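Local coordinates for coenzyme F420-dependent N(5),N(10)-methenyltetrahydromethanopterin reductase-related protein (Desulfurobacterium thermolithotrophum DSM 11699, PDB 6HUZ) that binds the iron-guanylylpyridinol cofactor and, as a bacterial paralog of [Fe]-hydrogenase, uses tetrahydrofolate derivatives as substrates, at residues A[85-90]-A[97-102]; A[102-107]-A[130-135]; A[111-116]-A[122-127]. All coordinates share one frame; numbering follows the deposited sequence.

All three contacts lie in the N-terminal Rossmann-like part of the chain and are mainly apolar. Contacts 1 and 3 are buried. Each packs a strand of the parallel sheet against a helix, and the two strands, 84-87 and 112-115, are neighbours joined by backbone hydrogen bonds between A85, L87 and C114. Both also touch the iron cofactor, contact 1 with five pocket residues and contact 3 with T116. Contact 2 lies farther out and is only partly buried. It shares T102 and helix 95-103 with contact 1, and its L104 and L107 pack on I113 of contact 3. It lies away from the cofactor; there a buried leucine contact is bordered by an exposed proline and glutamate.

Contact 1 of 3, residues A[85-90]-A[97-102]; sequences AILFTP and FKIAET. With FE9 (iron-guanylyl pyridinol cofactor), chain B.
L87, T89, I99 and A100 form the apolar part of this contact between strand 84-87 and helix 95-103. L87 and I99 lie alongside each other, pointing opposite ways, with L87 CD2 3.9 Å from I99 CG2. The other branch, L87 CD1, lies 4.2 Å from A100 CB. T89 and I99 instead meet tip to tip. Their methyls T89 CG2 and I99 CD1 are tightly packed at 3.5 Å. T89 OG1, on the other branch, is hydrogen-bonded to T96 OG1. I99 CD1 also reaches the guanine, 3.4 Å from N1A of the cofactor.

The F88 ring lies over the pyridinol with the two planes nearly parallel. Its CG is anti to the backbone N (chi1 -160°), which takes the ring to this end of the cofactor. Pyridinol C6 sits almost straight beneath F88 CZ, at 3.7 Å. The methyl C5M is 3.4 Å above the same ring face of F88, offset toward the rim. An alanine here would remove this ring, and the pyridinol and its methyl would probably lose their support on that side. F88 is also the centre of an inverse gamma turn, which turns the chain at the end of the strand.

Polar contacts are few. K98 NZ gives a weak hydrogen bond of 3.2 Å to the guanine oxygen O6A. Within the helix, T102 OG1 donates to K98 O at 2.8 Å. It approaches from above the carbonyl plane, 41° out of it. K98 O also accepts from T102 N.

The strand, the loop at its end and the following helix begin a beta-alpha-beta unit of the Rossmann type, completed by strand 112-115. The cofactor lies at the C-terminal end of the strand, where Rossmann-type folds bind their nucleotides.

Contact 2 of 3, residues A[102-107]-A[130-135]; sequences TILPYL and NAIFLE
L104 and P105 face helix 129-135 with CA-to-CA distances of 7.9 Å from L104 to I132 and 6.3 Å from P105 to E135. The two segments are therefore nearer each other at the proline than at the leucine.

L104 carries the apolar part. With chi1 at -165° its side chain swings away from its own backbone N and reaches across to the helix. The branch CD2 does the touching. It lies 3.7 Å from A131 CB and 4.2 Å from I132 CG1. One methyl of L104 thus meets two consecutive residues of the helix, and it also comes within 4.1 Å of I132 N.

P105 and E135 form the outer part, where both residues are exposed. E135 points toward the 102-107 segment. Its chain turns back at the second torsion (-72°), which lays the carboxylate beside the proline. E135 OE2 is 3.8 Å from P105 CB. This is a van der Waals contact between a carboxylate oxygen and a ring carbon. The charged group covers part of the proline without pairing with it. E135 N is hydrogen-bonded to A131 O.

Outside the pair, L104 also packs on I113 of strand 112-115 and on I140, while L107 rests on A85 and I113. I103 and Y106 face helix 75-79. The 102-107 segment therefore lies between helix 75-79 and helix 129-135, against side chains A85 and I113 on strands 84-87 and 112-115.

Contact 3 of 3, residues A[111-116]-A[122-127]; sequences AVICTT and LVLNSY. With FE9 (iron-guanylyl pyridinol cofactor), chain B.
L124 meets T115 and I113 with a single methyl, CD2. The first torsion of the leucine is fully extended (chi1 -180°), and this carries the isobutyl group from the helix to the strand. T115 and L124 run side by side with their ends directed contrary ways. T115 CG2 and L124 CD2 are 3.5 Å apart, tighter than usual for two carbons. I113 lies across L124, nearly square to it, and its CG2 is 3.9 Å from the same L124 CD2. The methyl is therefore flanked by two strand residues on the same side of the sheet, two positions apart. C114, between them, points away from the helix.

T115 uses its two branches differently. OG1 takes the crowded position between the backbone N and the carbonyl carbon (chi1 56°) and hydrogen-bonds to M119 O, in the loop that leads to the helix. CG2 is left to face L124.

Strand 112-115 lies between 84-87 and 141-144 in the six-stranded parallel sheet of a Rossmann-type fold, and helix 121-127 follows it directly in the chain. L87 of the neighbouring strand also touches L124, so the leucine packs against two strands of the sheet.

At the end of the strand, T116 reaches the iron cofactor. T116 OG1 is 3.2 Å from C7, and T116 CB is 3.5 Å from the acyl oxygen O18. T116 OG1 also hydrogen-bonds to L87 O, which ties this pocket residue to the neighbouring strand 84-87. The iron FE carries a water 2.2 Å away. That water donates a 2.6 Å hydrogen bond to the pyridinol oxygen O2. On the helix, Y127 stacks with F97, and Y127 OH is hydrogen-bonded to E101 OE2 of helix 95-103.

Contact 1 of 3, residues A[85-90]-A[97-102]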
loop_
_atom_site.group_PDB
_atom_site.type_symbol
_atom_site.label_atom_id
_atom_site.label_comp_id
_atom_site.label_asym_id
_atom_site.label_seq_id
_atom_site.Cartn_x
_atom_site.Cartn_y
_atom_site.Cartn_z
ATOM N N ALA A 85 -33.465 -1.476 1.625
ATOM C CA ALA A 85 -33.242 -2.917 1.645
ATOM C C ALA A 85 -31.766 -3.080 2.007
ATOM O O ALA A 85 -30.903 -2.624 1.257
ATOM C CB ALA A 85 -33.545 -3.530 0.280
ATOM N N ILE A 86 -31.474 -3.664 3.179
ATOM C CA ILE A 86 -30.110 -3.849 3.644
ATOM C C ILE A 86 -29.700 -5.306 3.481
ATOM O O ILE A 86 -30.350 -6.186 4.042
ATOM C CB ILE A 86 -29.900 -3.370 5.093
ATOM C CG1 ILE A 86 -30.199 -1.856 5.198
ATOM C CG2 ILE A 86 -28.416 -3.649 5.491
ATOM C CD1 ILE A 86 -30.436 -1.352 6.579
ATOM N N LEU A 87 -28.605 -5.552 2.738
ATOM C CA LEU A 87 -28.150 -6.910 2.497
ATOM C C LEU A 87 -27.095 -7.399 3.479
ATOM O O LEU A 87 -25.902 -7.214 3.227
ATOM C CB LEU A 87 -27.657 -7.028 1.049
ATOM C CG LEU A 87 -28.698 -6.678 -0.022
ATOM C CD1 LEU A 87 -28.081 -6.677 -1.398
ATOM C CD2 LEU A 87 -29.885 -7.664 0.001
ATOM N N PHE A 88 -27.537 -8.031 4.595
ATOM C CA PHE A 88 -26.640 -8.619 5.612
ATOM C C PHE A 88 -26.582 -10.094 5.129
ATOM O O PHE A 88 -26.975 -11.005 5.841
ATOM C CB PHE A 88 -27.280 -8.505 7.027
ATOM C CG PHE A 88 -26.258 -8.624 8.131
ATOM C CD1 PHE A 88 -25.911 -9.868 8.647
ATOM C CD2 PHE A 88 -25.603 -7.495 8.619
ATOM C CE1 PHE A 88 -24.907 -9.985 9.609
ATOM C CE2 PHE A 88 -24.607 -7.612 9.595
ATOM C CZ PHE A 88 -24.248 -8.858 10.063
ATOM N N THR A 89 -26.140 -10.293 3.882
ATOM C CA THR A 89 -26.149 -11.598 3.216
ATOM C C THR A 89 -24.774 -12.289 3.172
ATOM O O THR A 89 -23.747 -11.668 3.404
ATOM C CB THR A 89 -26.789 -11.363 1.849
ATOM O OG1 THR A 89 -26.133 -10.268 1.221
ATOM C CG2 THR A 89 -28.271 -10.991 1.973
ATOM N N PRO A 90 -24.743 -13.598 2.888
ATOM C CA PRO A 90 -23.455 -14.318 2.914
ATOM C C PRO A 90 -22.263 -13.826 2.087
ATOM O O PRO A 90 -22.393 -13.241 1.023
ATOM C CB PRO A 90 -23.827 -15.732 2.446
ATOM C CG PRO A 90 -25.254 -15.891 2.773
ATOM C CD PRO A 90 -25.865 -14.506 2.602
ATOM N N PHE A 97 -26.033 -11.554 -4.968
ATOM C CA PHE A 97 -26.494 -11.232 -6.325
ATOM C C PHE A 97 -27.893 -11.766 -6.555
ATOM O O PHE A 97 -28.754 -11.077 -7.097
ATOM C CB PHE A 97 -25.554 -11.877 -7.374
ATOM C CG PHE A 97 -24.170 -11.281 -7.508
ATOM C CD1 PHE A 97 -23.956 -9.927 -7.310
ATOM C CD2 PHE A 97 -23.094 -12.063 -7.898
ATOM C CE1 PHE A 97 -22.691 -9.374 -7.462
ATOM C CE2 PHE A 97 -21.833 -11.506 -8.057
ATOM C CZ PHE A 97 -21.636 -10.163 -7.833
ATOM N N LYS A 98 -28.122 -13.012 -6.158
ATOM C CA LYS A 98 -29.415 -13.641 -6.337
ATOM C C LYS A 98 -30.517 -12.840 -5.648
ATOM O O LYS A 98 -31.509 -12.488 -6.286
ATOM C CB LYS A 98 -29.368 -15.082 -5.800
ATOM C CG LYS A 98 -30.592 -15.923 -6.152
ATOM C CD LYS A 98 -31.125 -16.706 -4.948
ATOM C CE LYS A 98 -32.048 -15.871 -4.093
ATOM N NZ LYS A 98 -32.329 -16.502 -2.778
ATOM N N ILE A 99 -30.340 -12.545 -4.351
ATOM C CA ILE A 99 -31.339 -11.802 -3.574
ATOM C C ILE A 99 -31.613 -10.440 -4.200
ATOM O O ILE A 99 -32.775 -10.078 -4.391
ATOM C CB ILE A 99 -30.892 -11.666 -2.086
ATOM C CG1 ILE A 99 -30.786 -13.045 -1.407
ATOM C CG2 ILE A 99 -31.852 -10.781 -1.300
ATOM C CD1 ILE A 99 -29.764 -13.121 -0.337
ATOM N N ALA A 100 -30.545 -9.674 -4.513
ATOM C CA ALA A 100 -30.695 -8.345 -5.108
ATOM C C ALA A 100 -31.450 -8.379 -6.446
ATOM O O ALA A 100 -32.289 -7.523 -6.710
ATOM C CB ALA A 100 -29.329 -7.724 -5.303
ATOM N N GLU A 101 -31.161 -9.367 -7.284
ATOM C CA GLU A 101 -31.814 -9.470 -8.583
ATOM C C GLU A 101 -33.280 -9.857 -8.435
ATOM O O GLU A 101 -34.127 -9.405 -9.201
ATOM C CB GLU A 101 -31.080 -10.527 -9.416
ATOM C CG GLU A 101 -31.354 -10.488 -10.909
ATOM C CD GLU A 101 -30.278 -11.177 -11.732
ATOM O OE1 GLU A 101 -30.185 -10.884 -12.946
ATOM O OE2 GLU A 101 -29.524 -12.004 -11.165
ATOM N N THR A 102 -33.574 -10.703 -7.447
ATOM C CA THR A 102 -34.932 -11.196 -7.191
ATOM C C THR A 102 -35.853 -10.119 -6.615
ATOM O O THR A 102 -37.011 -10.051 -7.017
ATOM C CB THR A 102 -34.830 -12.431 -6.281
ATOM O OG1 THR A 102 -34.026 -13.416 -6.932
ATOM C CG2 THR A 102 -36.173 -13.031 -5.936
HETATM O O2 FE9 B . -18.985 -10.975 9.699
HETATM FE FE FE9 B . -19.571 -7.908 8.891
HETATM C C1F FE9 B . -20.378 -7.904 10.535
HETATM O O1F FE9 B . -20.879 -7.897 11.551
HETATM C C2F FE9 B . -18.916 -6.233 9.255
HETATM O O2F FE9 B . -18.546 -5.189 9.479
HETATM C C8 FE9 B . -21.075 -7.218 7.945
HETATM O O18 FE9 B . -21.333 -6.028 7.897
HETATM C C7 FE9 B . -21.969 -8.205 7.214
HETATM C C6 FE9 B . -21.527 -9.568 7.666
HETATM N N1 FE9 B . -20.395 -9.638 8.494
HETATM C C5 FE9 B . -22.283 -10.765 7.264
HETATM C C5M FE9 B . -23.460 -10.627 6.342
HETATM C C4 FE9 B . -21.819 -12.076 7.746
HETATM C C3 FE9 B . -20.613 -12.145 8.618
HETATM C C3M FE9 B . -20.092 -13.448 9.167
HETATM C C2 FE9 B . -19.919 -10.854 8.988
HETATM O O3P FE9 B . -22.486 -13.173 7.292
HETATM P P1 FE9 B . -23.570 -13.989 8.169
HETATM O O1P FE9 B . -23.373 -13.696 9.579
HETATM O O2P FE9 B . -23.243 -15.560 7.965
HETATM O "O5'" FE9 B . -24.999 -13.531 7.634
HETATM C "C5'" FE9 B . -25.503 -13.921 6.366
HETATM C "C4'" FE9 B . -26.988 -14.204 6.565
HETATM O "O4'" FE9 B . -27.604 -14.430 5.303
HETATM C "C1'" FE9 B . -28.639 -15.385 5.492
HETATM C "C2'" FE9 B . -28.037 -16.373 6.468
HETATM O "O2'" FE9 B . -29.001 -17.185 7.152
HETATM C "C3'" FE9 B . -27.252 -15.457 7.400
HETATM O "O3'" FE9 B . -27.988 -15.096 8.570
HETATM N N9A FE9 B . -29.062 -15.924 4.185
HETATM C C4A FE9 B . -30.032 -15.370 3.497
HETATM N N3A FE9 B . -30.879 -14.347 3.756
HETATM C C2A FE9 B . -31.836 -14.050 2.852
HETATM N N2A FE9 B . -32.634 -12.995 3.131
HETATM N N1A FE9 B . -32.016 -14.729 1.703
HETATM C C6A FE9 B . -31.271 -15.798 1.374
HETATM O O6A FE9 B . -31.437 -16.403 0.302
HETATM C C5A FE9 B . -30.184 -16.177 2.280
HETATM N N7A FE9 B . -29.235 -17.124 2.317
HETATM C C8A FE9 B . -28.557 -16.957 3.482
HETATM O O HOH W 1 -17.558 -8.872 9.153
#

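Contact 2 of 3, residues A[102-107]-A[130-135]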
loop_
_atom_site.group_PDB
_atom_site.type_symbol
_atom_site.label_atom_id
_atom_site.label_comp_id
_atom_site.label_asym_id
_atom_site.label_seq_id
_atom_site.Cartn_x
_atom_site.Cartn_y
_atom_site.Cartn_z
ATOM N N THR A 102 -33.574 -10.703 -7.447
ATOM C CA THR A 102 -34.932 -11.196 -7.191
ATOM C C THR A 102 -35.853 -10.119 -6.615
ATOM O O THR A 102 -37.011 -10.051 -7.017
ATOM C CB THR A 102 -34.830 -12.431 -6.281
ATOM O OG1 THR A 102 -34.026 -13.416 -6.932
ATOM C CG2 THR A 102 -36.173 -13.031 -5.936
ATOM N N ILE A 103 -35.355 -9.277 -5.679
ATOM C CA ILE A 103 -36.194 -8.224 -5.061
ATOM C C ILE A 103 -36.285 -6.950 -5.891
ATOM O O ILE A 103 -37.194 -6.151 -5.687
ATOM C CB ILE A 103 -35.698 -7.873 -3.634
ATOM C CG1 ILE A 103 -34.354 -7.101 -3.674
ATOM C CG2 ILE A 103 -35.650 -9.140 -2.760
ATOM C CD1 ILE A 103 -33.758 -6.696 -2.322
ATOM N N LEU A 104 -35.343 -6.749 -6.812
ATOM C CA LEU A 104 -35.300 -5.553 -7.657
ATOM C C LEU A 104 -36.662 -5.116 -8.283
ATOM O O LEU A 104 -36.970 -3.931 -8.238
ATOM C CB LEU A 104 -34.229 -5.756 -8.744
ATOM C CG LEU A 104 -33.759 -4.539 -9.503
ATOM C CD1 LEU A 104 -33.004 -3.593 -8.595
ATOM C CD2 LEU A 104 -32.846 -4.960 -10.629
ATOM N N PRO A 105 -37.495 -6.002 -8.861
ATOM C CA PRO A 105 -38.762 -5.520 -9.441
ATOM C C PRO A 105 -39.860 -5.180 -8.437
ATOM O O PRO A 105 -40.866 -4.589 -8.831
ATOM C CB PRO A 105 -39.236 -6.688 -10.332
ATOM C CG PRO A 105 -38.371 -7.849 -10.006
ATOM C CD PRO A 105 -37.319 -7.460 -9.026
ATOM N N TYR A 106 -39.688 -5.567 -7.162
ATOM C CA TYR A 106 -40.703 -5.355 -6.127
ATOM C C TYR A 106 -40.472 -4.181 -5.186
ATOM O O TYR A 106 -41.410 -3.789 -4.513
ATOM C CB TYR A 106 -40.804 -6.626 -5.296
ATOM C CG TYR A 106 -41.138 -7.846 -6.125
ATOM C CD1 TYR A 106 -42.458 -8.186 -6.393
ATOM C CD2 TYR A 106 -40.135 -8.669 -6.629
ATOM C CE1 TYR A 106 -42.777 -9.316 -7.139
ATOM C CE2 TYR A 106 -40.443 -9.808 -7.374
ATOM C CZ TYR A 106 -41.771 -10.127 -7.626
ATOM O OH TYR A 106 -42.132 -11.240 -8.351
ATOM N N LEU A 107 -39.246 -3.631 -5.110
ATOM C CA LEU A 107 -38.965 -2.517 -4.206
ATOM C C LEU A 107 -39.806 -1.309 -4.591
ATOM O O LEU A 107 -40.140 -1.151 -5.761
ATOM C CB LEU A 107 -37.452 -2.194 -4.190
ATOM C CG LEU A 107 -36.567 -3.315 -3.637
ATOM C CD1 LEU A 107 -35.066 -3.101 -4.000
ATOM C CD2 LEU A 107 -36.755 -3.488 -2.140
ATOM N N ASN A 130 -27.923 -4.780 -16.490
ATOM C CA ASN A 130 -28.914 -5.238 -17.453
ATOM C C ASN A 130 -30.297 -5.460 -16.801
ATOM O O ASN A 130 -31.321 -5.225 -17.436
ATOM C CB ASN A 130 -28.438 -6.503 -18.161
ATOM C CG ASN A 130 -29.274 -6.823 -19.371
ATOM O OD1 ASN A 130 -29.546 -5.954 -20.225
ATOM N ND2 ASN A 130 -29.712 -8.072 -19.470
ATOM N N ALA A 131 -30.319 -5.900 -15.544
ATOM C CA ALA A 131 -31.581 -6.130 -14.831
ATOM C C ALA A 131 -32.294 -4.776 -14.643
ATOM O O ALA A 131 -33.499 -4.699 -14.813
ATOM C CB ALA A 131 -31.302 -6.789 -13.486
ATOM N N ILE A 132 -31.548 -3.719 -14.325
ATOM C CA ILE A 132 -32.109 -2.373 -14.150
ATOM C C ILE A 132 -32.696 -1.941 -15.494
ATOM O O ILE A 132 -33.841 -1.515 -15.538
ATOM C CB ILE A 132 -31.056 -1.371 -13.639
ATOM C CG1 ILE A 132 -30.658 -1.666 -12.175
ATOM C CG2 ILE A 132 -31.542 0.057 -13.790
ATOM C CD1 ILE A 132 -29.143 -1.162 -11.778
ATOM N N PHE A 133 -31.927 -2.049 -16.601
ATOM C CA PHE A 133 -32.481 -1.672 -17.911
ATOM C C PHE A 133 -33.784 -2.426 -18.208
ATOM O O PHE A 133 -34.774 -1.808 -18.589
ATOM C CB PHE A 133 -31.487 -1.945 -19.047
ATOM C CG PHE A 133 -32.066 -1.770 -20.435
ATOM C CD1 PHE A 133 -32.342 -0.507 -20.935
ATOM C CD2 PHE A 133 -32.274 -2.863 -21.260
ATOM C CE1 PHE A 133 -32.842 -0.347 -22.221
ATOM C CE2 PHE A 133 -32.808 -2.703 -22.540
ATOM C CZ PHE A 133 -33.106 -1.447 -23.005
ATOM N N LEU A 134 -33.775 -3.757 -18.050
ATOM C CA LEU A 134 -34.945 -4.597 -18.328
ATOM C C LEU A 134 -36.163 -4.329 -17.460
ATOM O O LEU A 134 -37.276 -4.344 -17.971
ATOM C CB LEU A 134 -34.569 -6.074 -18.194
ATOM C CG LEU A 134 -33.672 -6.623 -19.286
ATOM C CD1 LEU A 134 -33.260 -8.055 -18.972
ATOM C CD2 LEU A 134 -34.373 -6.555 -20.620
ATOM N N GLU A 135 -35.970 -4.093 -16.158
ATOM C CA GLU A 135 -37.099 -3.852 -15.243
ATOM C C GLU A 135 -37.443 -2.367 -15.094
ATOM O O GLU A 135 -38.326 -2.030 -14.308
ATOM C CB GLU A 135 -36.766 -4.459 -13.863
ATOM C CG GLU A 135 -36.432 -5.948 -13.900
ATOM C CD GLU A 135 -37.621 -6.860 -14.156
ATOM O OE1 GLU A 135 -37.407 -8.062 -14.436
ATOM O OE2 GLU A 135 -38.770 -6.372 -14.079
#

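Contact 3 of 3, residues A[111-116]-A[122-127]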
loop_
_atom_site.group_PDB
_atom_site.type_symbol
_atom_site.label_atom_id
_atom_site.label_comp_id
_atom_site.label_asym_id
_atom_site.label_seq_id
_atom_site.Cartn_x
_atom_site.Cartn_y
_atom_site.Cartn_z
ATOM N N ALA A 111 -36.576 3.314 -3.990
ATOM C CA ALA A 111 -35.979 2.551 -2.890
ATOM C C ALA A 111 -34.446 2.549 -3.056
ATOM O O ALA A 111 -33.958 2.767 -4.168
ATOM C CB ALA A 111 -36.466 1.114 -2.922
ATOM N N VAL A 112 -33.689 2.287 -1.973
ATOM C CA VAL A 112 -32.215 2.221 -2.046
ATOM C C VAL A 112 -31.801 0.826 -1.536
ATOM O O VAL A 112 -32.318 0.366 -0.522
ATOM C CB VAL A 112 -31.485 3.388 -1.304
ATOM C CG1 VAL A 112 -31.969 3.542 0.134
ATOM C CG2 VAL A 112 -29.937 3.255 -1.364
ATOM N N ILE A 113 -30.895 0.148 -2.266
ATOM C CA ILE A 113 -30.381 -1.170 -1.904
ATOM C C ILE A 113 -29.015 -0.900 -1.251
ATOM O O ILE A 113 -28.212 -0.183 -1.838
ATOM C CB ILE A 113 -30.239 -2.069 -3.170
ATOM C CG1 ILE A 113 -31.619 -2.557 -3.634
ATOM C CG2 ILE A 113 -29.286 -3.239 -2.914
ATOM C CD1 ILE A 113 -31.630 -3.196 -5.031
ATOM N N CYS A 114 -28.758 -1.461 -0.049
ATOM C CA CYS A 114 -27.507 -1.258 0.672
ATOM C C CYS A 114 -26.782 -2.539 0.890
ATOM O O CYS A 114 -27.402 -3.506 1.322
ATOM C CB CYS A 114 -27.754 -0.584 2.017
ATOM S SG CYS A 114 -28.564 1.019 1.911
ATOM N N THR A 115 -25.448 -2.547 0.655
ATOM C CA THR A 115 -24.692 -3.756 0.942
ATOM C C THR A 115 -24.042 -3.522 2.291
ATOM O O THR A 115 -24.073 -2.397 2.814
ATOM C CB THR A 115 -23.704 -4.090 -0.153
ATOM O OG1 THR A 115 -22.827 -2.979 -0.388
ATOM C CG2 THR A 115 -24.419 -4.552 -1.438
ATOM N N THR A 116 -23.487 -4.576 2.869
ATOM C CA THR A 116 -22.776 -4.511 4.148
ATOM C C THR A 116 -21.301 -4.966 3.841
ATOM O O THR A 116 -20.879 -4.880 2.696
ATOM C CB THR A 116 -23.509 -5.333 5.211
ATOM O OG1 THR A 116 -23.520 -6.707 4.812
ATOM C CG2 THR A 116 -24.923 -4.825 5.447
ATOM N N LEU A 122 -20.233 -1.215 -5.471
ATOM C CA LEU A 122 -19.860 -0.961 -6.857
ATOM C C LEU A 122 -19.929 -2.239 -7.658
ATOM O O LEU A 122 -20.401 -2.209 -8.793
ATOM C CB LEU A 122 -18.468 -0.303 -6.967
ATOM C CG LEU A 122 -18.331 1.034 -6.199
ATOM C CD1 LEU A 122 -16.985 1.726 -6.530
ATOM C CD2 LEU A 122 -19.500 1.994 -6.527
ATOM N N VAL A 123 -19.501 -3.360 -7.075
ATOM C CA VAL A 123 -19.584 -4.652 -7.762
ATOM C C VAL A 123 -21.051 -4.989 -7.961
ATOM O O VAL A 123 -21.456 -5.335 -9.072
ATOM C CB VAL A 123 -18.854 -5.768 -6.981
ATOM C CG1 VAL A 123 -19.135 -7.147 -7.583
ATOM C CG2 VAL A 123 -17.369 -5.501 -6.947
ATOM N N LEU A 124 -21.876 -4.879 -6.903
ATOM C CA LEU A 124 -23.293 -5.179 -7.032
ATOM C C LEU A 124 -23.998 -4.284 -8.042
ATOM O O LEU A 124 -24.778 -4.779 -8.855
ATOM C CB LEU A 124 -24.014 -5.074 -5.681
ATOM C CG LEU A 124 -25.524 -5.388 -5.734
ATOM C CD1 LEU A 124 -25.766 -6.802 -6.176
ATOM C CD2 LEU A 124 -26.191 -5.125 -4.388
ATOM N N ASN A 125 -23.745 -2.976 -7.986
ATOM C CA ASN A 125 -24.379 -2.025 -8.911
ATOM C C ASN A 125 -24.041 -2.370 -10.383
ATOM O O ASN A 125 -24.913 -2.306 -11.261
ATOM C CB ASN A 125 -23.919 -0.609 -8.565
ATOM C CG ASN A 125 -24.405 0.405 -9.567
ATOM O OD1 ASN A 125 -23.677 0.845 -10.437
ATOM N ND2 ASN A 125 -25.650 0.777 -9.471
ATOM N N SER A 126 -22.772 -2.740 -10.636
ATOM C CA SER A 126 -22.291 -3.109 -11.972
ATOM C C SER A 126 -22.998 -4.386 -12.439
ATOM O O SER A 126 -23.506 -4.446 -13.557
ATOM C CB SER A 126 -20.772 -3.295 -11.956
ATOM O OG SER A 126 -20.233 -3.569 -13.241
ATOM N N TYR A 127 -23.042 -5.395 -11.581
ATOM C CA TYR A 127 -23.691 -6.665 -11.905
ATOM C C TYR A 127 -25.169 -6.477 -12.292
ATOM O O TYR A 127 -25.684 -7.182 -13.166
ATOM C CB TYR A 127 -23.646 -7.590 -10.676
ATOM C CG TYR A 127 -24.393 -8.890 -10.887
ATOM C CD1 TYR A 127 -23.833 -9.924 -11.629
ATOM C CD2 TYR A 127 -25.666 -9.074 -10.374
ATOM C CE1 TYR A 127 -24.516 -11.116 -11.835
ATOM C CE2 TYR A 127 -26.359 -10.265 -10.570
ATOM C CZ TYR A 127 -25.780 -11.283 -11.304
ATOM O OH TYR A 127 -26.451 -12.462 -11.508
HETATM O O2 FE9 B . -18.985 -10.975 9.699
HETATM FE FE FE9 B . -19.571 -7.908 8.891
HETATM C C1F FE9 B . -20.378 -7.904 10.535
HETATM O O1F FE9 B . -20.879 -7.897 11.551
HETATM C C2F FE9 B . -18.916 -6.233 9.255
HETATM O O2F FE9 B . -18.546 -5.189 9.479
HETATM C C8 FE9 B . -21.075 -7.218 7.945
HETATM O O18 FE9 B . -21.333 -6.028 7.897
HETATM C C7 FE9 B . -21.969 -8.205 7.214
HETATM C C6 FE9 B . -21.527 -9.568 7.666
HETATM N N1 FE9 B . -20.395 -9.638 8.494
HETATM C C5 FE9 B . -22.283 -10.765 7.264
HETATM C C5M FE9 B . -23.460 -10.627 6.342
HETATM C C4 FE9 B . -21.819 -12.076 7.746
HETATM C C3 FE9 B . -20.613 -12.145 8.618
HETATM C C3M FE9 B . -20.092 -13.448 9.167
HETATM C C2 FE9 B . -19.919 -10.854 8.988
HETATM O O3P FE9 B . -22.486 -13.173 7.292
HETATM P P1 FE9 B . -23.570 -13.989 8.169
HETATM O O1P FE9 B . -23.373 -13.696 9.579
HETATM O O2P FE9 B . -23.243 -15.560 7.965
HETATM O "O5'" FE9 B . -24.999 -13.531 7.634
HETATM C "C5'" FE9 B . -25.503 -13.921 6.366
HETATM C "C4'" FE9 B . -26.988 -14.204 6.565
HETATM O "O4'" FE9 B . -27.604 -14.430 5.303
HETATM C "C1'" FE9 B . -28.639 -15.385 5.492
HETATM C "C2'" FE9 B . -28.037 -16.373 6.468
HETATM O "O2'" FE9 B . -29.001 -17.185 7.152
HETATM C "C3'" FE9 B . -27.252 -15.457 7.400
HETATM O "O3'" FE9 B . -27.988 -15.096 8.570
HETATM N N9A FE9 B . -29.062 -15.924 4.185
HETATM C C4A FE9 B . -30.032 -15.370 3.497
HETATM N N3A FE9 B . -30.879 -14.347 3.756
HETATM C C2A FE9 B . -31.836 -14.050 2.852
HETATM N N2A FE9 B . -32.634 -12.995 3.131
HETATM N N1A FE9 B . -32.016 -14.729 1.703
HETATM C C6A FE9 B . -31.271 -15.798 1.374
HETATM O O6A FE9 B . -31.437 -16.403 0.302
HETATM C C5A FE9 B . -30.184 -16.177 2.280
HETATM N N7A FE9 B . -29.235 -17.124 2.317
HETATM C C8A FE9 B . -28.557 -16.957 3.482
HETATM O O HOH W 1 -17.558 -8.872 9.153
#